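Long-range contacts in 6-aminohexanoate-dimer hydrolase (Bacillus anthracis, PDB 4GB7), which probably hydrolyses amide bonds in 6-aminohexanoate dimers or similar compounds, using a serine hydrolase fold of the beta-lactamase clan: residues 281-285 and 308-313; 185-190 and 253-257; 104-110 and 402-406; 316-320 and 333-338. All coordinates share one frame. Residues are numbered along the deposited sequence.

How the interactions relate
Interaction 3 joins the helix before the first strand of the five-stranded antiparallel sheet to the C-terminal helix, and its loop encloses the other three, which follow in the order 2, 1, 4. Interactions 1 and 4 share helix 307-318, with centres about 17 Å apart, and meet where Ile281 CG2 lies 4.1 Å from Leu316 CD2. On strand 387-393 that helix touches Val390 and Phe392, whereas interaction 3 touches His391 and Ser393, so the two pack on opposite faces of the sheet. Interaction 2 lies across the chain's centre from interaction 1, about 26 Å centre to centre. Helices from different parts of the chain thus pack on both sheet faces and on each other.

Interaction 1 of 4, residues 281-285 and 308-313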
loop_
_atom_site.group_PDB
_atom_site.type_symbol
_atom_site.label_atom_id
_atom_site.label_comp_id
_atom_site.label_asym_id
_atom_site.label_seq_id
_atom_site.Cartn_x
_atom_site.Cartn_y
_atom_site.Cartn_z
ATOM N N ILE A 281 -14.254 -11.647 -1.253
ATOM C CA ILE A 281 -14.095 -11.771 0.214
ATOM C C ILE A 281 -15.055 -10.898 1.028
ATOM O O ILE A 281 -14.712 -10.430 2.127
ATOM C CB ILE A 281 -12.617 -11.609 0.690
ATOM C CG1 ILE A 281 -12.077 -10.174 0.417
ATOM C CG2 ILE A 281 -11.703 -12.632 -0.038
ATOM C CD1 ILE A 281 -10.702 -9.930 1.025
ATOM N N GLY A 282 -16.246 -10.670 0.461
ATOM C CA GLY A 282 -17.347 -10.021 1.198
ATOM C C GLY A 282 -17.164 -8.537 1.421
ATOM O O GLY A 282 -17.777 -7.961 2.354
HETATM N N MSE A 283 -16.383 -7.892 0.559
HETATM C CA MSE A 283 -16.142 -6.423 0.653
HETATM C C MSE A 283 -17.461 -5.641 0.602
HETATM O O MSE A 283 -18.363 -5.972 -0.162
HETATM C CB MSE A 283 -15.336 -5.942 -0.529
HETATM C CG MSE A 283 -13.956 -6.627 -0.703
HETATM SE SE MSE A 283 -12.854 -6.302 0.893
HETATM C CE MSE A 283 -11.174 -6.485 -0.049
ATOM N N GLU A 284 -17.541 -4.606 1.425
ATOM C CA GLU A 284 -18.716 -3.789 1.528
ATOM C C GLU A 284 -18.909 -2.781 0.395
ATOM O O GLU A 284 -20.058 -2.395 0.113
ATOM C CB GLU A 284 -18.628 -2.983 2.832
ATOM C CG GLU A 284 -18.901 -3.728 4.088
ATOM C CD GLU A 284 -18.695 -2.789 5.269
ATOM O OE1 GLU A 284 -19.613 -1.983 5.579
ATOM O OE2 GLU A 284 -17.622 -2.856 5.864
ATOM N N GLU A 285 -17.786 -2.260 -0.143
ATOM C CA GLU A 285 -17.808 -1.187 -1.123
ATOM C C GLU A 285 -16.829 -1.462 -2.237
ATOM O O GLU A 285 -15.888 -2.275 -2.095
ATOM C CB GLU A 285 -17.445 0.179 -0.487
ATOM C CG GLU A 285 -18.278 0.563 0.747
ATOM C CD GLU A 285 -19.741 0.863 0.509
ATOM O OE1 GLU A 285 -20.083 1.101 -0.651
ATOM O OE2 GLU A 285 -20.531 0.897 1.528
ATOM N N ARG A 308 -12.560 -0.890 6.623
ATOM C CA ARG A 308 -13.037 -2.223 6.903
ATOM C C ARG A 308 -12.743 -3.165 5.742
ATOM O O ARG A 308 -12.467 -4.319 5.979
ATOM C CB ARG A 308 -14.527 -2.250 7.222
ATOM C CG ARG A 308 -14.782 -1.733 8.624
ATOM C CD ARG A 308 -16.186 -2.056 9.148
ATOM N NE ARG A 308 -17.215 -1.515 8.298
ATOM C CZ ARG A 308 -17.770 -0.304 8.393
ATOM N NH1 ARG A 308 -18.704 0.049 7.522
ATOM N NH2 ARG A 308 -17.425 0.561 9.346
ATOM N N ASP A 309 -12.822 -2.666 4.519
ATOM C CA ASP A 309 -12.536 -3.530 3.387
ATOM C C ASP A 309 -11.060 -3.925 3.381
ATOM O O ASP A 309 -10.725 -5.080 3.089
ATOM C CB ASP A 309 -12.968 -2.898 2.050
ATOM C CG ASP A 309 -14.499 -2.991 1.836
ATOM O OD1 ASP A 309 -15.145 -3.789 2.574
ATOM O OD2 ASP A 309 -15.048 -2.363 0.913
HETATM N N MSE A 310 -10.182 -2.994 3.675
HETATM C CA MSE A 310 -8.767 -3.324 3.819
HETATM C C MSE A 310 -8.545 -4.307 4.944
HETATM O O MSE A 310 -7.715 -5.178 4.831
HETATM C CB MSE A 310 -7.913 -2.109 4.057
HETATM C CG MSE A 310 -7.729 -1.285 2.858
HETATM SE SE MSE A 310 -6.867 -2.268 1.392
HETATM C CE MSE A 310 -5.749 -3.494 2.389
ATOM N N ALA A 311 -9.322 -4.205 6.023
ATOM C CA ALA A 311 -9.238 -5.164 7.109
ATOM C C ALA A 311 -9.639 -6.579 6.687
ATOM O O ALA A 311 -9.062 -7.563 7.138
ATOM C CB ALA A 311 -10.081 -4.695 8.263
ATOM N N ARG A 312 -10.648 -6.678 5.821
ATOM C CA ARG A 312 -11.044 -7.959 5.279
ATOM C C ARG A 312 -9.891 -8.574 4.511
ATOM O O ARG A 312 -9.600 -9.768 4.662
ATOM C CB ARG A 312 -12.244 -7.821 4.345
ATOM C CG ARG A 312 -13.530 -7.373 5.033
ATOM C CD ARG A 312 -14.712 -7.211 4.059
ATOM N NE ARG A 312 -15.954 -7.116 4.806
ATOM C CZ ARG A 312 -16.398 -5.986 5.365
ATOM N NH1 ARG A 312 -15.760 -4.828 5.192
ATOM N NH2 ARG A 312 -17.489 -6.025 6.114
ATOM N N PHE A 313 -9.200 -7.772 3.719
ATOM C CA PHE A 313 -8.033 -8.282 2.971
ATOM C C PHE A 313 -6.896 -8.716 3.948
ATOM O O PHE A 313 -6.261 -9.716 3.796
ATOM C CB PHE A 313 -7.503 -7.212 2.043
ATOM C CG PHE A 313 -6.281 -7.632 1.277
ATOM C CD1 PHE A 313 -6.399 -8.568 0.281
ATOM C CD2 PHE A 313 -5.017 -7.092 1.535
ATOM C CE1 PHE A 313 -5.297 -8.946 -0.447
ATOM C CE2 PHE A 313 -3.903 -7.478 0.796
ATOM C CZ PHE A 313 -4.047 -8.396 -0.185
#
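The carboxylate arm of Glu284 folds across Arg312, its CG over one face of the guanidinium, and anchors a four-residue salt-bridge network that fastens the loop before strand 287-290 to helix 307-318. Glu284 OE2 accepts from Arg312 NH1 at 2.8 Å and from Arg308 NE at 2.8 Å, while Glu284 OE1 takes Arg308 NH1 at 3.0 Å. One carboxylate thus clamps two arginines a helical turn apart. Arg308 also turns its NH2 to Glu124 and Glu132, which extends the network toward strand 120-126.

Asp309, between the arginines in sequence, completes the network with a salt bridge from OD1 to Arg312 NH1 at 2.9 Å, and binds the loop backbone as well: Glu284 N donates to Asp309 OD1 at 2.8 Å and Glu285 N to Asp309 OD2 at 2.9 Å. These paired amides fix the path of the loop. Gly282, at positive phi, makes the turn that leads into this stretch.

Toward the other end the chemistry becomes apolar. Ile281 CD1 approaches Phe313 CB at 4.3 Å, and the selenomethionine Met283 also touches Phe313, whose ring stacks on Phe145. Against Asp309, Met283 SE lies 3.3 Å from the carbonyl O and 3.6 Å from CB.

Interaction 2 of 4, residues 185-190 and 253-257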
loop_
_atom_site.group_PDB
_atom_site.type_symbol
_atom_site.label_atom_id
_atom_site.label_comp_id
_atom_site.label_asym_id
_atom_site.label_seq_id
_atom_site.Cartn_x
_atom_site.Cartn_y
_atom_site.Cartn_z
ATOM N N LEU A 185 12.002 -7.503 -9.066
ATOM C CA LEU A 185 10.982 -6.443 -8.979
ATOM C C LEU A 185 10.133 -6.613 -7.714
ATOM O O LEU A 185 9.919 -5.626 -6.915
ATOM C CB LEU A 185 10.115 -6.419 -10.241
ATOM C CG LEU A 185 10.797 -6.041 -11.544
ATOM C CD1 LEU A 185 9.990 -6.483 -12.765
ATOM C CD2 LEU A 185 11.088 -4.555 -11.676
HETATM N N MSE A 186 9.629 -7.823 -7.526
HETATM C CA MSE A 186 8.862 -8.194 -6.310
HETATM C C MSE A 186 9.589 -7.830 -5.001
HETATM O O MSE A 186 8.959 -7.376 -4.013
HETATM C CB MSE A 186 8.529 -9.691 -6.324
HETATM C CG MSE A 186 7.467 -10.119 -7.323
HETATM SE SE MSE A 186 5.726 -9.567 -6.693
HETATM C CE MSE A 186 5.354 -11.181 -5.743
ATOM N N ASP A 187 10.916 -7.994 -4.999
ATOM C CA ASP A 187 11.722 -7.732 -3.811
ATOM C C ASP A 187 12.342 -6.329 -3.753
ATOM O O ASP A 187 13.181 -6.069 -2.868
ATOM C CB ASP A 187 12.819 -8.811 -3.668
ATOM C CG ASP A 187 12.246 -10.183 -3.293
ATOM O OD1 ASP A 187 11.174 -10.209 -2.666
ATOM O OD2 ASP A 187 12.835 -11.209 -3.685
HETATM N N MSE A 188 11.983 -5.454 -4.691
HETATM C CA MSE A 188 12.487 -4.094 -4.693
HETATM C C MSE A 188 14.036 -4.087 -4.746
HETATM O O MSE A 188 14.696 -3.403 -4.027
HETATM C CB MSE A 188 11.943 -3.318 -3.486
HETATM C CG MSE A 188 10.519 -2.944 -3.682
HETATM SE SE MSE A 188 10.061 -1.848 -5.123
HETATM C CE MSE A 188 8.342 -1.274 -4.457
ATOM N N GLN A 189 14.592 -4.887 -5.639
ATOM C CA GLN A 189 16.019 -4.944 -5.814
ATOM C C GLN A 189 16.489 -4.375 -7.186
ATOM O O GLN A 189 17.564 -4.737 -7.712
ATOM C CB GLN A 189 16.505 -6.356 -5.601
ATOM C CG GLN A 189 16.404 -6.847 -4.169
ATOM C CD GLN A 189 16.669 -8.314 -4.047
ATOM O OE1 GLN A 189 16.732 -9.031 -5.045
ATOM N NE2 GLN A 189 16.863 -8.776 -2.828
ATOM N N VAL A 190 15.700 -3.457 -7.726
ATOM C CA VAL A 190 15.993 -2.771 -8.976
ATOM C C VAL A 190 16.302 -1.310 -8.675
ATOM O O VAL A 190 15.445 -0.548 -8.135
ATOM C CB VAL A 190 14.807 -2.914 -9.960
ATOM C CG1 VAL A 190 15.178 -2.327 -11.295
ATOM C CG2 VAL A 190 14.368 -4.409 -10.080
ATOM N N SER A 253 9.066 -0.389 -9.965
ATOM C CA SER A 253 9.115 -1.847 -9.951
ATOM C C SER A 253 7.702 -2.439 -9.924
ATOM O O SER A 253 7.359 -3.327 -10.697
ATOM C CB SER A 253 9.945 -2.379 -8.771
ATOM O OG SER A 253 11.316 -1.983 -8.887
ATOM N N THR A 254 6.851 -1.910 -9.043
ATOM C CA THR A 254 5.458 -2.347 -8.995
ATOM C C THR A 254 4.716 -2.014 -10.296
ATOM O O THR A 254 3.908 -2.815 -10.786
ATOM C CB THR A 254 4.753 -1.670 -7.818
ATOM O OG1 THR A 254 5.613 -1.716 -6.687
ATOM C CG2 THR A 254 3.409 -2.382 -7.489
ATOM N N GLU A 255 4.999 -0.845 -10.878
ATOM C CA GLU A 255 4.335 -0.433 -12.127
ATOM C C GLU A 255 4.701 -1.394 -13.237
ATOM O O GLU A 255 3.842 -1.722 -14.078
ATOM C CB GLU A 255 4.660 0.990 -12.521
ATOM C CG GLU A 255 4.201 2.068 -11.533
ATOM C CD GLU A 255 2.707 2.148 -11.281
ATOM O OE1 GLU A 255 1.894 1.535 -12.023
ATOM O OE2 GLU A 255 2.350 2.830 -10.278
ATOM N N THR A 256 5.945 -1.868 -13.234
ATOM C CA THR A 256 6.372 -2.853 -14.250
ATOM C C THR A 256 5.601 -4.174 -14.091
ATOM O O THR A 256 5.094 -4.777 -15.055
ATOM C CB THR A 256 7.881 -3.066 -14.211
ATOM O OG1 THR A 256 8.566 -1.811 -14.466
ATOM C CG2 THR A 256 8.337 -4.104 -15.280
ATOM N N LEU A 257 5.579 -4.668 -12.882
ATOM C CA LEU A 257 4.802 -5.859 -12.540
ATOM C C LEU A 257 3.337 -5.729 -12.971
ATOM O O LEU A 257 2.766 -6.640 -13.506
ATOM C CB LEU A 257 4.926 -6.162 -11.028
ATOM C CG LEU A 257 6.288 -6.619 -10.509
ATOM C CD1 LEU A 257 6.319 -6.702 -8.992
ATOM C CD2 LEU A 257 6.679 -7.967 -11.138
HETATM O O HOH W 1 13.163 -1.758 -6.944
#
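Ser253 fits closest to the backbone of the other segment, with its CB 3.7 Å from Leu185 O and also 3.7 Å from the selenium of Met188. Its OG reaches a water at 2.7 Å, which accepts from Val190 N at 3.2 Å and so links the helix to the chain leaving its partner. Thr254 turns its CB away, yet Met188 CE comes within 3.6 Å of Thr254 OG1, which hydrogen-bonds to Gln358. Three residues after Ser253, Thr256 CG2 meets Leu185 CD1 at 3.8 Å, and Leu257 closes the patch: its CG is 3.8 Å from Leu185 CB and its CD1 3.7 Å from Met186 SE.

Met188, the positive-phi C-prime residue of the Schellman motif that ends helix 182-186, lays its side chain over Ser253 and Thr254. Thr254 and Met188 also touch Lys143, which probably belongs to an SxxK motif like that of serine beta-lactamases. Helix 251-265 is thus packed between helices 182-186, 143-155, 230-235 and 176-179, where Phe177 contacts both segments.

Interaction 3 of 4, residues 104-110 and 402-406; sequences LLDDNKT and IHSVY
Build residues 104-107 as the last turn of helix 101-107 and 402-406 as the first turn of helix 402-417. Place Asn108 CA 7.9 Å from Ile402 CA and Leu105 CA 9.2 Å from Tyr406 CA, a spacing wide enough for side chains to fill the gap. Tyr406 (chi1 m, chi2 -13°) is the largest projection, its ring running toward the turn formed by Leu105, Asn108 and Thr110: Leu105 CD2 sits 4.2 Å from Tyr406 CE1, and Tyr406 OH 3.3 Å from Asn108 CB. Leu104 (chi1 t, chi2 p) is a smaller knob between Ile402 and Val405, with Leu104 CD1 4.3 Å from Ile402 CD1 and Leu104 CD2 4.0 Å from Val405 CG1. In return Ile402 (chi1 t, chi2 p) pushes its CD1 to 3.5 Å from Asn108 ND2.

As in beta-lactamase-clan proteins, a helix from the start of the domain and the C-terminal helix lie on one face of the antiparallel sheet. A Schellman motif ends the first, with Asn108 at phi/psi -108/23 and Lys109, the C-prime residue, at 65/32; Thr110 N bonds to Leu105 O at 3.0 Å. Asn108 (chi1 m) folds back, its ND2 donating to Leu104 O at 2.9 Å.

A water bridges the two segments, 2.7 Å from Tyr406 OH and donating to Asn108 O at 2.8 Å. Thr110 OG1 pairs with His391, whose ring meets that of Tyr406.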
loop_
_atom_site.group_PDB
_atom_site.type_symbol
_atom_site.label_atom_id
_atom_site.label_comp_id
_atom_site.label_asym_id
_atom_site.label_seq_id
_atom_site.Cartn_x
_atom_site.Cartn_y
_atom_site.Cartn_z
ATOM N N LEU A 104 -4.200 10.676 20.369
ATOM C CA LEU A 104 -2.892 10.554 19.670
ATOM C C LEU A 104 -3.166 10.367 18.157
ATOM O O LEU A 104 -2.591 11.043 17.300
ATOM C CB LEU A 104 -2.061 9.401 20.212
ATOM C CG LEU A 104 -0.756 9.026 19.470
ATOM C CD1 LEU A 104 0.310 10.089 19.700
ATOM C CD2 LEU A 104 -0.297 7.666 19.959
ATOM N N LEU A 105 -4.077 9.456 17.836
ATOM C CA LEU A 105 -4.469 9.275 16.446
ATOM C C LEU A 105 -4.909 10.577 15.777
ATOM O O LEU A 105 -4.465 10.907 14.691
ATOM C CB LEU A 105 -5.525 8.173 16.308
ATOM C CG LEU A 105 -5.243 6.746 16.752
ATOM C CD1 LEU A 105 -6.515 5.902 16.799
ATOM C CD2 LEU A 105 -4.217 6.087 15.831
ATOM N N ASP A 106 -5.781 11.319 16.446
ATOM C CA ASP A 106 -6.334 12.551 15.888
ATOM C C ASP A 106 -5.207 13.601 15.721
ATOM O O ASP A 106 -5.186 14.322 14.723
ATOM C CB ASP A 106 -7.475 13.081 16.816
ATOM C CG ASP A 106 -8.391 14.099 16.151
ATOM O OD1 ASP A 106 -8.437 14.214 14.938
ATOM O OD2 ASP A 106 -9.109 14.855 16.881
ATOM N N ASP A 107 -4.305 13.674 16.723
ATOM C CA ASP A 107 -3.241 14.663 16.753
ATOM C C ASP A 107 -2.300 14.444 15.558
ATOM O O ASP A 107 -1.632 15.371 15.096
ATOM C CB ASP A 107 -2.432 14.573 18.045
ATOM C CG ASP A 107 -1.520 15.788 18.252
ATOM O OD1 ASP A 107 -1.978 16.935 18.025
ATOM O OD2 ASP A 107 -0.355 15.611 18.661
ATOM N N ASN A 108 -2.295 13.217 15.047
ATOM C CA ASN A 108 -1.457 12.887 13.909
ATOM C C ASN A 108 -2.237 12.676 12.624
ATOM O O ASN A 108 -1.752 12.045 11.672
ATOM C CB ASN A 108 -0.536 11.719 14.230
ATOM C CG ASN A 108 0.484 12.090 15.281
ATOM O OD1 ASN A 108 1.579 12.595 14.967
ATOM N ND2 ASN A 108 0.134 11.836 16.541
ATOM N N LYS A 109 -3.413 13.260 12.579
ATOM C CA LYS A 109 -4.188 13.392 11.349
ATOM C C LYS A 109 -4.609 12.018 10.827
ATOM O O LYS A 109 -4.759 11.820 9.647
ATOM C CB LYS A 109 -3.477 14.257 10.317
ATOM C CG LYS A 109 -3.290 15.673 10.865
ATOM C CD LYS A 109 -2.533 16.589 9.894
ATOM C CE LYS A 109 -2.514 18.033 10.335
ATOM N NZ LYS A 109 -1.830 18.248 11.625
ATOM N N THR A 110 -4.845 11.074 11.737
ATOM C CA THR A 110 -5.480 9.826 11.369
ATOM C C THR A 110 -6.933 10.092 10.910
ATOM O O THR A 110 -7.657 10.922 11.466
ATOM C CB THR A 110 -5.497 8.866 12.565
ATOM O OG1 THR A 110 -4.155 8.629 13.009
ATOM C CG2 THR A 110 -6.338 7.557 12.280
ATOM N N ILE A 402 6.666 9.454 14.799
ATOM C CA ILE A 402 5.316 8.859 14.908
ATOM C C ILE A 402 5.291 7.440 14.377
ATOM O O ILE A 402 4.582 6.584 14.929
ATOM C CB ILE A 402 4.207 9.733 14.245
ATOM C CG1 ILE A 402 2.798 9.210 14.641
ATOM C CG2 ILE A 402 4.417 9.877 12.736
ATOM C CD1 ILE A 402 2.483 9.283 16.131
ATOM N N HIS A 403 6.086 7.141 13.362
ATOM C CA HIS A 403 6.083 5.760 12.829
ATOM C C HIS A 403 6.512 4.762 13.889
ATOM O O HIS A 403 5.880 3.720 14.053
ATOM C CB HIS A 403 6.993 5.626 11.646
ATOM C CG HIS A 403 7.085 4.202 11.117
ATOM N ND1 HIS A 403 6.010 3.489 10.741
ATOM C CD2 HIS A 403 8.193 3.372 10.932
ATOM C CE1 HIS A 403 6.408 2.267 10.304
ATOM N NE2 HIS A 403 7.744 2.193 10.433
ATOM N N SER A 404 7.587 5.063 14.621
ATOM C CA SER A 404 7.990 4.172 15.703
ATOM C C SER A 404 6.977 4.116 16.886
ATOM O O SER A 404 6.813 3.088 17.530
ATOM C CB SER A 404 9.361 4.586 16.248
ATOM O OG SER A 404 9.780 3.741 17.306
ATOM N N VAL A 405 6.375 5.246 17.208
ATOM C CA VAL A 405 5.303 5.249 18.196
ATOM C C VAL A 405 4.168 4.294 17.787
ATOM O O VAL A 405 3.749 3.435 18.577
ATOM C CB VAL A 405 4.745 6.657 18.458
ATOM C CG1 VAL A 405 3.496 6.615 19.345
ATOM C CG2 VAL A 405 5.841 7.536 19.098
ATOM N N TYR A 406 3.715 4.396 16.547
ATOM C CA TYR A 406 2.705 3.506 16.042
ATOM C C TYR A 406 3.145 2.049 16.025
ATOM O O TYR A 406 2.388 1.171 16.437
ATOM C CB TYR A 406 2.298 3.956 14.645
ATOM C CG TYR A 406 1.430 5.198 14.501
ATOM C CD1 TYR A 406 0.771 5.783 15.587
ATOM C CD2 TYR A 406 1.267 5.781 13.250
ATOM C CE1 TYR A 406 -0.058 6.843 15.395
ATOM C CE2 TYR A 406 0.445 6.848 13.042
ATOM C CZ TYR A 406 -0.201 7.394 14.130
ATOM O OH TYR A 406 -1.044 8.447 13.933
HETATM O O HOH W 2 -1.245 9.348 11.382
#

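Interaction 4 of 4, residues 316-320 and 333-338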
loop_
_atom_site.group_PDB
_atom_site.type_symbol
_atom_site.label_atom_id
_atom_site.label_comp_id
_atom_site.label_asym_id
_atom_site.label_seq_id
_atom_site.Cartn_x
_atom_site.Cartn_y
_atom_site.Cartn_z
ATOM N N LEU A 316 -7.750 -12.000 5.294
ATOM C CA LEU A 316 -7.476 -13.012 4.282
ATOM C C LEU A 316 -6.028 -13.467 4.362
ATOM O O LEU A 316 -5.747 -14.675 4.304
ATOM C CB LEU A 316 -7.757 -12.471 2.889
ATOM C CG LEU A 316 -7.511 -13.424 1.722
ATOM C CD1 LEU A 316 -8.441 -14.620 1.805
ATOM C CD2 LEU A 316 -7.642 -12.683 0.398
ATOM N N LEU A 317 -5.118 -12.520 4.547
ATOM C CA LEU A 317 -3.700 -12.824 4.615
ATOM C C LEU A 317 -3.355 -13.466 5.952
ATOM O O LEU A 317 -2.553 -14.385 6.031
ATOM C CB LEU A 317 -2.882 -11.573 4.344
ATOM C CG LEU A 317 -2.739 -11.291 2.847
ATOM C CD1 LEU A 317 -2.466 -9.825 2.603
ATOM C CD2 LEU A 317 -1.673 -12.200 2.216
ATOM N N LEU A 318 -3.996 -12.998 7.013
ATOM C CA LEU A 318 -3.843 -13.652 8.288
ATOM C C LEU A 318 -4.211 -15.138 8.189
ATOM O O LEU A 318 -3.553 -15.992 8.791
ATOM C CB LEU A 318 -4.633 -12.901 9.355
ATOM C CG LEU A 318 -4.457 -13.379 10.763
ATOM C CD1 LEU A 318 -2.982 -13.234 11.251
ATOM C CD2 LEU A 318 -5.448 -12.616 11.663
ATOM N N ASN A 319 -5.184 -15.439 7.338
ATOM C CA ASN A 319 -5.648 -16.800 7.097
ATOM C C ASN A 319 -5.008 -17.416 5.893
ATOM O O ASN A 319 -5.556 -18.360 5.313
ATOM C CB ASN A 319 -7.166 -16.805 6.952
ATOM C CG ASN A 319 -7.884 -16.370 8.221
ATOM O OD1 ASN A 319 -8.948 -15.777 8.138
ATOM N ND2 ASN A 319 -7.319 -16.665 9.390
ATOM N N ASN A 320 -3.825 -16.922 5.533
ATOM C CA ASN A 320 -3.026 -17.571 4.489
ATOM C C ASN A 320 -3.747 -17.732 3.147
ATOM O O ASN A 320 -3.526 -18.710 2.393
ATOM C CB ASN A 320 -2.465 -18.895 5.006
ATOM C CG ASN A 320 -1.742 -18.726 6.330
ATOM O OD1 ASN A 320 -0.883 -17.832 6.469
ATOM N ND2 ASN A 320 -2.109 -19.536 7.324
ATOM N N ILE A 333 2.103 -16.751 -0.094
ATOM C CA ILE A 333 2.364 -15.338 0.112
ATOM C C ILE A 333 2.769 -15.142 1.537
ATOM O O ILE A 333 3.845 -14.629 1.838
ATOM C CB ILE A 333 1.171 -14.399 -0.244
ATOM C CG1 ILE A 333 0.870 -14.472 -1.734
ATOM C CG2 ILE A 333 1.497 -12.931 0.117
ATOM C CD1 ILE A 333 -0.456 -13.904 -2.181
ATOM N N THR A 334 1.918 -15.583 2.437
ATOM C CA THR A 334 2.205 -15.388 3.853
ATOM C C THR A 334 3.291 -16.363 4.355
ATOM O O THR A 334 4.126 -15.972 5.184
ATOM C CB THR A 334 0.916 -15.535 4.688
ATOM O OG1 THR A 334 0.378 -16.843 4.492
ATOM C CG2 THR A 334 -0.093 -14.530 4.228
ATOM N N GLU A 335 3.316 -17.598 3.832
ATOM C CA GLU A 335 4.293 -18.587 4.244
ATOM C C GLU A 335 5.698 -18.039 3.983
ATOM O O GLU A 335 6.581 -18.088 4.835
ATOM C CB GLU A 335 4.132 -19.914 3.459
ATOM C CG GLU A 335 5.038 -21.020 3.994
ATOM C CD GLU A 335 4.892 -22.369 3.297
ATOM O OE1 GLU A 335 4.561 -22.410 2.097
ATOM O OE2 GLU A 335 5.156 -23.392 3.962
ATOM N N ASP A 336 5.902 -17.544 2.774
ATOM C CA ASP A 336 7.225 -17.073 2.369
ATOM C C ASP A 336 7.659 -15.846 3.176
ATOM O O ASP A 336 8.826 -15.722 3.559
ATOM C CB ASP A 336 7.274 -16.758 0.879
ATOM C CG ASP A 336 7.214 -18.010 0.016
ATOM O OD1 ASP A 336 7.200 -19.129 0.570
ATOM O OD2 ASP A 336 7.158 -17.867 -1.237
ATOM N N ILE A 337 6.715 -14.962 3.460
ATOM C CA ILE A 337 7.003 -13.817 4.267
ATOM C C ILE A 337 7.423 -14.215 5.662
ATOM O O ILE A 337 8.433 -13.713 6.188
ATOM C CB ILE A 337 5.822 -12.856 4.315
ATOM C CG1 ILE A 337 5.662 -12.174 2.945
ATOM C CG2 ILE A 337 6.015 -11.856 5.427
ATOM C CD1 ILE A 337 4.284 -11.557 2.708
ATOM N N LYS A 338 6.664 -15.125 6.269
ATOM C CA LYS A 338 6.933 -15.547 7.648
ATOM C C LYS A 338 8.232 -16.322 7.793
ATOM O O LYS A 338 8.816 -16.329 8.841
ATOM C CB LYS A 338 5.717 -16.271 8.226
ATOM C CG LYS A 338 4.529 -15.289 8.371
ATOM C CD LYS A 338 3.310 -15.894 9.058
ATOM C CE LYS A 338 2.664 -16.976 8.215
ATOM N NZ LYS A 338 1.339 -17.404 8.759
HETATM O O HOH W 3 -1.171 -15.998 9.976
#
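Asn320 OD1 collects two donors from helix 332-338: Thr334 OG1 at a short 2.5 Å and, one turn later, Lys338 NZ at 3.2 Å. The lysine nitrogen also donates to a water 3.1 Å away, which in turn donates to Leu318 O at 2.7 Å, so the Leu318 carbonyl at the end of helix 307-318 is tied to the same ammonium group.

Asn320 is the C-prime residue of a Schellman motif, its phi positive and its N bonded to Leu317 O at 2.9 Å, and from there its side chain reaches across. Next inward, Thr334 CG2 presses against the end of the helix, 3.1 Å from Leu317 O and 3.5 Å from Leu317 CD2. Deeper still, Leu317 CD2 meets Ile333 CG2 at 3.9 Å. Leu317 continues onto Ile381 and Thr334 onto Phe369, both of the five-stranded sheet; Leu317 also touches Trp359.

The chemistry is therefore graded: an uncharged amide oxygen shared by a hydroxyl and an ammonium at the more exposed side, and methyl packing inside.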